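Lysyl-trna-dependent l-ysyl-phosphatidylgycerol synthase (Bacillus licheniformis, PDB 4V36) catalyses the transfer of lysine from lysyl-tRNA to phosphatidylglycerol, a lipid modification linked to bacterial resistance. Local coordinates at residues 93-98 against 258-263; 111-116 against 321-326; 137-142 against 237-242. All blocks are in the same frame, centred on the assembly; numbering follows the deposited sequence.

Contact 1: 93-98 against 258-263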
# COMPACT_ATOMS: atom_id res chain seq x y z
N ILE A 93 -10.19 -9.01 12.65
CA ILE A 93 -8.82 -8.53 12.71
C ILE A 93 -8.67 -7.26 11.88
O ILE A 93 -9.20 -7.17 10.77
CB ILE A 93 -7.83 -9.60 12.21
CG1 ILE A 93 -8.09 -10.94 12.92
CG2 ILE A 93 -6.40 -9.15 12.42
CD1 ILE A 93 -7.38 -12.11 12.28
N PHE A 94 -7.95 -6.28 12.41
CA PHE A 94 -7.68 -5.05 11.68
C PHE A 94 -6.21 -4.97 11.28
O PHE A 94 -5.33 -5.05 12.13
CB PHE A 94 -8.08 -3.82 12.51
CG PHE A 94 -9.55 -3.74 12.80
CD1 PHE A 94 -10.09 -4.36 13.92
CD2 PHE A 94 -10.40 -3.05 11.96
CE1 PHE A 94 -11.44 -4.29 14.19
CE2 PHE A 94 -11.76 -2.98 12.22
CZ PHE A 94 -12.28 -3.60 13.34
N TYR A 95 -5.96 -4.80 9.99
CA TYR A 95 -4.60 -4.83 9.47
C TYR A 95 -4.14 -3.47 8.94
O TYR A 95 -4.83 -2.86 8.12
CB TYR A 95 -4.49 -5.90 8.38
CG TYR A 95 -3.13 -5.95 7.71
CD1 TYR A 95 -2.01 -6.37 8.41
CD2 TYR A 95 -2.98 -5.61 6.37
CE1 TYR A 95 -0.77 -6.42 7.80
CE2 TYR A 95 -1.75 -5.66 5.75
CZ TYR A 95 -0.65 -6.07 6.47
OH TYR A 95 0.58 -6.12 5.85
N GLN A 96 -2.98 -3.03 9.41
CA GLN A 96 -2.38 -1.75 9.03
C GLN A 96 -3.26 -0.55 9.37
O GLN A 96 -3.61 0.24 8.50
CB GLN A 96 -2.04 -1.73 7.54
CG GLN A 96 -0.84 -2.59 7.17
CD GLN A 96 -0.25 -2.22 5.82
OE1 GLN A 96 -0.38 -1.09 5.36
NE2 GLN A 96 0.40 -3.18 5.18
N ILE A 97 -3.61 -0.41 10.65
CA ILE A 97 -4.27 0.79 11.13
C ILE A 97 -3.22 1.75 11.66
O ILE A 97 -2.05 1.38 11.79
CB ILE A 97 -5.30 0.48 12.24
CG1 ILE A 97 -4.58 0.07 13.53
CG2 ILE A 97 -6.27 -0.59 11.79
CD1 ILE A 97 -5.50 -0.13 14.71
N GLU A 98 -3.62 2.98 11.97
CA GLU A 98 -2.68 3.98 12.45
C GLU A 98 -2.91 4.28 13.93
O GLU A 98 -3.97 3.99 14.48
CB GLU A 98 -2.79 5.26 11.61
CG GLU A 98 -2.49 5.05 10.14
CD GLU A 98 -2.52 6.33 9.34
OE1 GLU A 98 -2.53 7.42 9.96
OE2 GLU A 98 -2.52 6.26 8.09
N MET A 258 6.36 6.25 0.49
CA MET A 258 7.18 5.22 -0.15
C MET A 258 6.76 3.82 0.27
O MET A 258 7.42 2.84 -0.08
CB MET A 258 8.66 5.44 0.16
CG MET A 258 9.24 6.72 -0.40
SD MET A 258 11.03 6.76 -0.25
CE MET A 258 11.49 5.35 -1.25
N GLY A 259 5.67 3.72 1.02
CA GLY A 259 5.19 2.43 1.48
C GLY A 259 5.80 2.04 2.81
O GLY A 259 6.67 2.74 3.34
N MET A 260 5.35 0.92 3.36
CA MET A 260 5.79 0.48 4.68
C MET A 260 7.18 -0.15 4.64
O MET A 260 7.55 -0.81 3.67
CB MET A 260 4.78 -0.50 5.28
CG MET A 260 4.94 -0.71 6.78
SD MET A 260 3.60 -1.68 7.50
CE MET A 260 3.90 -3.27 6.73
N ALA A 261 7.94 0.08 5.70
CA ALA A 261 9.25 -0.53 5.87
C ALA A 261 9.31 -1.25 7.21
O ALA A 261 8.57 -0.90 8.13
CB ALA A 261 10.34 0.53 5.77
N PRO A 262 10.16 -2.28 7.32
CA PRO A 262 10.29 -2.99 8.60
C PRO A 262 10.83 -2.08 9.70
O PRO A 262 11.55 -1.12 9.41
CB PRO A 262 11.27 -4.12 8.29
CG PRO A 262 12.03 -3.64 7.09
CD PRO A 262 11.04 -2.86 6.28
N LEU A 263 10.46 -2.37 10.94
CA LEU A 263 10.94 -1.59 12.08
C LEU A 263 12.44 -1.78 12.27
O LEU A 263 13.00 -2.79 11.85
CB LEU A 263 10.19 -1.99 13.35
CG LEU A 263 8.68 -1.79 13.37
CD1 LEU A 263 8.09 -2.36 14.65
CD2 LEU A 263 8.34 -0.32 13.24
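Gln96 NE2 has two close neighbours: Tyr95 OH, 3.0 Å away on the preceding residue, and Met260 CE, 3.8 Å away across the contact. They meet within the mixed sheet of a protein of the acetyltransferase clan, probably GNAT-like in fold. Gln96 stands at a G1 beta bulge, where it and Ile97 both face Tyr310 of strand 305-313 and the chain of strand 91-97 turns a corner. Its left-handed backbone (phi 60°, psi 58°) makes that turn and sends the side chain out toward strand 255-261. Two other strands, 305-313 and 111-122, lie between these two in the sheet, so no backbone bond joins them; the nearest CA pair, Gln96 and Met260, is still 9.5 Å apart. Side chains alone bridge that distance, coming from opposite directions. Gln96 runs on extended beyond CG and presents its amide nitrogen. The thioether of Met260 reaches out with CG anti to the backbone N (chi1 -164°), then bends at chi3, which turns the methyl rather than the sulfur to the amide. Lys309 and Met289 also touch Met260, and Gln96 O accepts a hydrogen bond from Lys309 NZ. The contact is buried, yet not part of the lysine amide site: the Gln96 side chain is about 11 Å from that ligand. Gln96 CG lies 3.4 Å above one face of the Tyr95 ring, offset toward its rim, and Tyr95 OH comes within 4.5 Å of Met260 CE.

Contact 2: 111-116 against 321-326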
# COMPACT_ATOMS: atom_id res chain seq x y z
N ARG A 111 -5.98 -5.32 21.17
CA ARG A 111 -4.57 -5.06 21.44
C ARG A 111 -3.87 -4.69 20.14
O ARG A 111 -4.39 -4.95 19.05
CB ARG A 111 -3.91 -6.28 22.08
CG ARG A 111 -4.47 -6.62 23.45
CD ARG A 111 -4.07 -8.02 23.90
NE ARG A 111 -4.60 -8.33 25.22
CZ ARG A 111 -4.59 -9.54 25.77
NH1 ARG A 111 -4.08 -10.57 25.10
NH2 ARG A 111 -5.10 -9.73 26.98
N PHE A 112 -2.70 -4.07 20.24
CA PHE A 112 -2.02 -3.56 19.06
C PHE A 112 -0.60 -4.08 18.92
O PHE A 112 0.10 -4.29 19.91
CB PHE A 112 -2.03 -2.03 19.07
CG PHE A 112 -3.39 -1.43 19.24
CD1 PHE A 112 -4.28 -1.39 18.18
CD2 PHE A 112 -3.80 -0.93 20.46
CE1 PHE A 112 -5.54 -0.85 18.33
CE2 PHE A 112 -5.06 -0.38 20.62
CZ PHE A 112 -5.93 -0.34 19.56
N PHE A 113 -0.18 -4.27 17.67
CA PHE A 113 1.16 -4.76 17.36
C PHE A 113 1.72 -4.00 16.17
O PHE A 113 1.12 -3.98 15.10
CB PHE A 113 1.12 -6.26 17.08
CG PHE A 113 2.42 -6.82 16.58
CD1 PHE A 113 3.46 -7.08 17.45
CD2 PHE A 113 2.60 -7.09 15.23
CE1 PHE A 113 4.66 -7.59 16.99
CE2 PHE A 113 3.79 -7.60 14.76
CZ PHE A 113 4.82 -7.85 15.64
N LYS A 114 2.88 -3.38 16.35
CA LYS A 114 3.47 -2.55 15.30
C LYS A 114 4.04 -3.41 14.18
O LYS A 114 4.97 -4.19 14.39
CB LYS A 114 4.56 -1.64 15.88
CG LYS A 114 4.90 -0.46 14.99
CD LYS A 114 5.71 0.59 15.74
CE LYS A 114 5.88 1.85 14.91
NZ LYS A 114 6.65 2.90 15.63
N LEU A 115 3.48 -3.25 12.98
CA LEU A 115 3.87 -4.03 11.82
C LEU A 115 5.09 -3.45 11.12
O LEU A 115 5.90 -4.18 10.54
CB LEU A 115 2.70 -4.12 10.83
CG LEU A 115 1.41 -4.73 11.36
CD1 LEU A 115 0.23 -4.32 10.49
CD2 LEU A 115 1.52 -6.25 11.42
N GLY A 116 5.22 -2.13 11.17
CA GLY A 116 6.29 -1.44 10.49
C GLY A 116 5.98 0.04 10.40
O GLY A 116 5.05 0.53 11.04
N VAL A 321 -0.42 -16.91 14.85
CA VAL A 321 -1.35 -17.47 13.88
C VAL A 321 -1.97 -16.37 13.03
O VAL A 321 -2.08 -16.50 11.81
CB VAL A 321 -2.46 -18.29 14.56
CG1 VAL A 321 -3.43 -18.84 13.52
CG2 VAL A 321 -1.87 -19.41 15.40
N THR A 322 -2.37 -15.29 13.69
CA THR A 322 -2.98 -14.14 13.03
C THR A 322 -2.11 -13.59 11.90
O THR A 322 -2.60 -13.30 10.81
CB THR A 322 -3.27 -13.01 14.04
OG1 THR A 322 -4.17 -13.49 15.05
CG2 THR A 322 -3.89 -11.81 13.34
N MET A 323 -0.81 -13.47 12.18
CA MET A 323 0.14 -12.97 11.19
C MET A 323 0.24 -13.91 9.99
O MET A 323 0.36 -13.46 8.85
CB MET A 323 1.52 -12.78 11.82
CG MET A 323 1.60 -11.63 12.80
SD MET A 323 1.38 -10.03 11.98
CE MET A 323 2.73 -10.06 10.80
N ILE A 324 0.19 -15.21 10.24
CA ILE A 324 0.25 -16.21 9.18
C ILE A 324 -0.97 -16.14 8.28
O ILE A 324 -0.85 -16.19 7.05
CB ILE A 324 0.38 -17.63 9.76
CG1 ILE A 324 1.77 -17.83 10.36
CG2 ILE A 324 0.14 -18.68 8.69
CD1 ILE A 324 2.89 -17.72 9.35
N LEU A 325 -2.15 -16.01 8.89
CA LEU A 325 -3.40 -15.92 8.14
C LEU A 325 -3.41 -14.71 7.21
O LEU A 325 -3.84 -14.79 6.06
CB LEU A 325 -4.59 -15.86 9.09
CG LEU A 325 -4.77 -17.04 10.05
CD1 LEU A 325 -5.93 -16.79 11.00
CD2 LEU A 325 -4.98 -18.34 9.27
N VAL A 326 -2.91 -13.58 7.72
CA VAL A 326 -2.84 -12.35 6.94
C VAL A 326 -1.80 -12.48 5.83
O VAL A 326 -2.03 -12.04 4.70
CB VAL A 326 -2.51 -11.14 7.83
CG1 VAL A 326 -2.30 -9.89 6.99
CG2 VAL A 326 -3.61 -10.92 8.85
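A Met-aromatic contact joins the C-terminal helix 319-330 to one face of the central sheet, with Met323 reaching from the helix to Phe113 and Leu115 of strand 111-122. The sulfur makes the nearest approach to both residues. Met323 SD lies 5.4 Å from the centroid of the Phe113 ring and 60° off its normal, an oblique approach, and the nearest ring atom, Phe113 CE2, is 4.4 Å from SD. Closer still is Leu115, whose CD2 sits 3.8 Å from Met323 SD. The leucine and methionine side chains run past one another, pointing opposite ways. Met323 folds back on itself, with chi2 at -66° and chi3 of the same sign, and this curl puts the sulfur and methyl side by side against the strand. Phe113 and Leu115, two residues apart, point to the same face of the sheet. Val281 of helix 276-285 packs against Met323 and Ile282 against Phe113, while Leu311 and Met289 adjoin Leu115; apolar side chains thus surround much of this contact. Just here the strand is distorted: Leu115 and Gly116 both face Lys309 of strand 305-313, a classic beta bulge, and Leu115 O is hydrogen-bonded to Tyr290 OH. At the far end of the methionine, Met323 CE lies 4.0 Å from Leu115 CD2.

Contact 3: 137-142 against 237-242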
# COMPACT_ATOMS: atom_id res chain seq x y z
N ARG A 137 22.56 11.46 -6.75
CA ARG A 137 22.79 12.41 -7.83
C ARG A 137 23.52 11.74 -8.99
O ARG A 137 23.31 12.09 -10.15
CB ARG A 137 23.58 13.62 -7.32
CG ARG A 137 23.74 14.73 -8.35
CD ARG A 137 24.35 15.99 -7.75
NE ARG A 137 25.67 15.74 -7.18
CZ ARG A 137 25.94 15.73 -5.88
NH1 ARG A 137 24.97 15.95 -5.00
NH2 ARG A 137 27.17 15.50 -5.45
N ALA A 138 24.38 10.79 -8.67
CA ALA A 138 25.11 10.04 -9.69
C ALA A 138 24.16 9.17 -10.51
O ALA A 138 24.30 9.06 -11.72
CB ALA A 138 26.20 9.18 -9.05
N ILE A 139 23.19 8.57 -9.83
CA ILE A 139 22.20 7.72 -10.48
C ILE A 139 21.33 8.54 -11.43
O ILE A 139 21.09 8.14 -12.57
CB ILE A 139 21.30 7.01 -9.46
CG1 ILE A 139 22.14 6.13 -8.53
CG2 ILE A 139 20.24 6.18 -10.17
CD1 ILE A 139 21.34 5.37 -7.51
N TYR A 140 20.88 9.70 -10.96
CA TYR A 140 20.06 10.59 -11.77
C TYR A 140 20.80 11.07 -13.01
O TYR A 140 20.26 11.03 -14.12
CB TYR A 140 19.60 11.79 -10.94
CG TYR A 140 18.87 12.86 -11.73
CD1 TYR A 140 17.56 12.67 -12.14
CD2 TYR A 140 19.50 14.05 -12.07
CE1 TYR A 140 16.89 13.64 -12.86
CE2 TYR A 140 18.84 15.02 -12.80
CZ TYR A 140 17.54 14.82 -13.19
OH TYR A 140 16.88 15.79 -13.91
N ASN A 141 22.04 11.52 -12.83
CA ASN A 141 22.84 12.03 -13.93
C ASN A 141 23.11 10.97 -14.99
O ASN A 141 23.12 11.26 -16.18
CB ASN A 141 24.16 12.59 -13.41
CG ASN A 141 23.98 13.85 -12.59
OD1 ASN A 141 23.06 14.63 -12.83
ND2 ASN A 141 24.86 14.05 -11.61
N ARG A 142 23.32 9.73 -14.55
CA ARG A 142 23.58 8.63 -15.47
C ARG A 142 22.36 8.32 -16.33
O ARG A 142 22.47 8.15 -17.55
CB ARG A 142 24.02 7.38 -14.71
CG ARG A 142 24.21 6.15 -15.58
CD ARG A 142 25.04 5.09 -14.87
NE ARG A 142 24.56 4.82 -13.52
CZ ARG A 142 23.67 3.87 -13.21
NH1 ARG A 142 23.17 3.10 -14.17
NH2 ARG A 142 23.29 3.70 -11.95
N MET A 237 15.32 1.53 -9.33
CA MET A 237 14.33 1.91 -8.33
C MET A 237 14.63 3.28 -7.72
O MET A 237 13.73 4.07 -7.47
CB MET A 237 14.24 0.85 -7.23
CG MET A 237 13.60 -0.45 -7.68
SD MET A 237 13.29 -1.57 -6.30
CE MET A 237 14.96 -1.82 -5.69
N ASP A 238 15.91 3.54 -7.49
CA ASP A 238 16.34 4.84 -6.97
C ASP A 238 16.04 5.94 -7.98
O ASP A 238 15.58 7.02 -7.60
CB ASP A 238 17.83 4.83 -6.64
CG ASP A 238 18.14 4.07 -5.37
OD1 ASP A 238 17.32 4.13 -4.43
OD2 ASP A 238 19.20 3.41 -5.30
N ALA A 239 16.29 5.67 -9.25
CA ALA A 239 16.04 6.63 -10.32
C ALA A 239 14.57 6.99 -10.42
O ALA A 239 14.21 8.16 -10.57
CB ALA A 239 16.54 6.08 -11.65
N LEU A 240 13.70 5.98 -10.32
CA LEU A 240 12.27 6.19 -10.45
C LEU A 240 11.72 7.08 -9.34
O LEU A 240 10.89 7.95 -9.59
CB LEU A 240 11.53 4.85 -10.46
CG LEU A 240 11.76 3.96 -11.68
CD1 LEU A 240 10.92 2.69 -11.59
CD2 LEU A 240 11.46 4.71 -12.96
N PHE A 241 12.17 6.85 -8.11
CA PHE A 241 11.73 7.66 -6.98
C PHE A 241 12.21 9.10 -7.12
O PHE A 241 11.52 10.04 -6.72
CB PHE A 241 12.21 7.07 -5.65
CG PHE A 241 11.36 5.94 -5.15
CD1 PHE A 241 10.03 6.15 -4.83
CD2 PHE A 241 11.89 4.68 -4.98
CE1 PHE A 241 9.24 5.12 -4.36
CE2 PHE A 241 11.11 3.64 -4.52
CZ PHE A 241 9.78 3.86 -4.20
N ILE A 242 13.40 9.28 -7.69
CA ILE A 242 13.93 10.61 -7.94
C ILE A 242 13.07 11.34 -8.97
O ILE A 242 12.69 12.50 -8.78
CB ILE A 242 15.39 10.56 -8.43
CG1 ILE A 242 16.31 10.06 -7.31
CG2 ILE A 242 15.85 11.93 -8.90
CD1 ILE A 242 17.74 9.84 -7.75
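Ile139 meets Asp238 at a slant where helices 134-145 and 236-251 cross. The two branches of the isoleucine divide the work. CD1, at the end of the long branch, lies beside the aspartate, 3.6 Å from Asp238 OD2 and almost as near to its CB, whereas the short branch sets Ile139 CG2 4.0 Å from Ala239 CB. With only a methyl on Ala239, the backbones come close here, Tyr140 and Ala239 being 5.8 Å apart between their CA atoms. Although a carboxylate oxygen rests against a methyl, the other oxygen is well engaged: Asp238 OD1 makes a salt bridge with Lys301 and a hydrogen bond with Tyr302 OH, which hold the group in place. One residue on, chi1 of 173° swings the Tyr140 ring away from its own backbone nitrogen, and the ring runs alongside Ile242, met at a slant. Ile242 CG2 approaches Tyr140 CD1 to 3.7 Å, and its other arm ends near the tyrosine CB. Leu136 also packs on Ile242, and Ala239 touches Phe143, both from helix 134-145. Elsewhere on helix 236-251, Met237, Leu240 and Phe241 lie on Met226 of the lysine amide pocket. The axes of segments 137-142 and 237-242 approach to 9.2 Å at a crossing angle of -85°: near-perpendicular helix-helix packing, in which an outer helix is laid across one that backs the ligand-bearing strand 220-228.

Contacts 1 and 2 are neighbours, their centres 10 Å apart, and both belong to the central part of the mixed sheet, where strands 111-122 and 255-261 run side by side. They touch directly: Tyr95 CE1 packs 3.6 Å from Leu115 CD1. Along the chain their segments alternate, so the two closures interlock. Contact 3 is nested inside both loops and lies well away, with centres about 27 Å from contact 1 and 34 Å from contact 2. Its segments still touch those of contact 1, Met258 CE against Phe241 CE2, and helix 236-251 precedes strand 255-261 in the chain. The C-terminal helix packs on the middle of the sheet, and contacts 2 and 3 lie on opposite sides of the chain's centre.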